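PDB 6MPR: malonate decarboxylase subunit alpha from Acinetobacter baumannii ATCC 17978, which probably transfers the acyl carrier protein from its acetyl thioester to malonate, as the transferase subunit of malonate decarboxylase. Local coordinates for residues Met252-Ile257 and Glu286-Lys291. Numbering follows the deposited sequence.
Sequences MAIRGI and ESLGLK
Two leucines just past the end of one helix, Leu288 and Leu290, reach across to Ile254 and Arg255 on another, and no hydrogen bond joins the two segments. Ile254 meets both through one branch: its CG2 lies 3.9 Å from Leu290 CD1 and 4.2 Å from Leu288 CD1. CG1 sits beside the backbone N (chi1 -69°), which leaves CG2 anti to that N and facing the leucines; the beta-branch sets this methyl one bond from CB, close to the helix, where both CD1 atoms can reach it.

Leu288 divides its fork along Arg255. CD1 packs on the aliphatic CD at 4.0 Å, while CD2 comes obliquely to the guanidinium, 3.7 Å from NH1. A bend at chi2 (85°) brings CD and the guanidinium to Leu288; NH1 forms a salt bridge with Glu259, one turn further along the same helix. A long apolar stem with a charged head suits this partly exposed margin, whereas Ile254 and Leu290 are buried.

The chain leaves helix 272-287 through a Schellman motif: Gly289, at positive phi (73°), a conformation easy for glycine, bonds through N to Glu286 O at 3.0 Å, and the leucines flanking it both point toward helix 244-261. The two helices also pack through Ala253 on Ile277, Ile254 on Ile280 and Leu281; strand 265-268 lies between them in sequence, and Met252 and Ala253 rest on Leu476 of strand 474-477 in the mixed sheet.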
# COMPACT_ATOMS: atom_id res chain seq x y z
N MET A 252 13.02 13.08 -25.28
CA MET A 252 11.60 12.95 -25.58
C MET A 252 10.76 12.72 -24.32
O MET A 252 9.64 13.24 -24.22
CB MET A 252 11.39 11.83 -26.59
CG MET A 252 11.99 12.17 -27.96
SD MET A 252 11.41 11.06 -29.26
CE MET A 252 12.34 9.57 -28.89
N ALA A 253 11.28 11.95 -23.35
CA ALA A 253 10.58 11.80 -22.08
C ALA A 253 10.39 13.15 -21.39
O ALA A 253 9.31 13.44 -20.86
CB ALA A 253 11.33 10.84 -21.16
N ILE A 254 11.42 13.99 -21.38
CA ILE A 254 11.34 15.25 -20.63
C ILE A 254 10.40 16.22 -21.32
O ILE A 254 9.54 16.84 -20.68
CB ILE A 254 12.74 15.86 -20.47
CG1 ILE A 254 13.57 14.98 -19.53
CG2 ILE A 254 12.63 17.30 -19.98
CD1 ILE A 254 15.05 15.31 -19.47
N ARG A 255 10.56 16.37 -22.62
CA ARG A 255 9.76 17.32 -23.39
C ARG A 255 8.35 16.79 -23.64
O ARG A 255 7.36 17.49 -23.41
CB ARG A 255 10.49 17.61 -24.69
CG ARG A 255 9.82 18.58 -25.62
CD ARG A 255 10.17 20.01 -25.27
NE ARG A 255 9.63 20.92 -26.27
CZ ARG A 255 9.42 22.22 -26.06
NH1 ARG A 255 9.70 22.76 -24.88
NH2 ARG A 255 8.92 22.97 -27.03
N GLY A 256 8.25 15.54 -24.09
CA GLY A 256 6.98 14.99 -24.51
C GLY A 256 6.12 14.36 -23.43
O GLY A 256 4.97 14.03 -23.71
N ILE A 257 6.66 14.15 -22.23
CA ILE A 257 5.88 13.57 -21.14
C ILE A 257 5.93 14.44 -19.88
O ILE A 257 4.89 14.90 -19.38
CB ILE A 257 6.34 12.14 -20.82
CG1 ILE A 257 6.37 11.27 -22.10
CG2 ILE A 257 5.40 11.51 -19.79
CD1 ILE A 257 6.78 9.81 -21.86
N GLU A 286 17.38 22.29 -18.08
CA GLU A 286 17.67 23.69 -17.80
C GLU A 286 17.47 24.57 -19.03
O GLU A 286 16.95 25.69 -18.93
CB GLU A 286 19.10 23.83 -17.27
CG GLU A 286 19.60 25.25 -17.10
CD GLU A 286 18.83 26.03 -16.07
OE1 GLU A 286 18.82 27.28 -16.18
OE2 GLU A 286 18.24 25.41 -15.16
N SER A 287 17.86 24.08 -20.20
CA SER A 287 17.67 24.83 -21.44
C SER A 287 16.20 25.05 -21.77
O SER A 287 15.88 26.02 -22.47
CB SER A 287 18.36 24.10 -22.60
OG SER A 287 17.53 23.05 -23.07
N LEU A 288 15.30 24.20 -21.27
CA LEU A 288 13.86 24.35 -21.44
C LEU A 288 13.23 25.19 -20.33
O LEU A 288 12.01 25.40 -20.36
CB LEU A 288 13.18 22.97 -21.48
CG LEU A 288 13.61 22.03 -22.62
CD1 LEU A 288 12.97 20.66 -22.47
CD2 LEU A 288 13.29 22.65 -23.99
N GLY A 289 14.02 25.66 -19.37
CA GLY A 289 13.52 26.49 -18.28
C GLY A 289 12.69 25.74 -17.26
O GLY A 289 11.82 26.35 -16.61
N LEU A 290 12.95 24.45 -17.06
CA LEU A 290 12.04 23.59 -16.31
C LEU A 290 12.43 23.37 -14.85
O LEU A 290 11.73 22.61 -14.16
CB LEU A 290 11.90 22.24 -17.02
CG LEU A 290 11.26 22.27 -18.41
CD1 LEU A 290 11.29 20.87 -19.06
CD2 LEU A 290 9.84 22.81 -18.34
N LYS A 291 13.51 23.98 -14.35
CA LYS A 291 13.92 23.69 -12.98
C LYS A 291 12.85 24.16 -12.01
O LYS A 291 12.35 25.29 -12.12
CB LYS A 291 15.25 24.35 -12.64
CG LYS A 291 15.69 24.06 -11.19
CD LYS A 291 16.90 24.90 -10.77
CE LYS A 291 18.10 24.63 -11.66
NZ LYS A 291 19.27 25.49 -11.29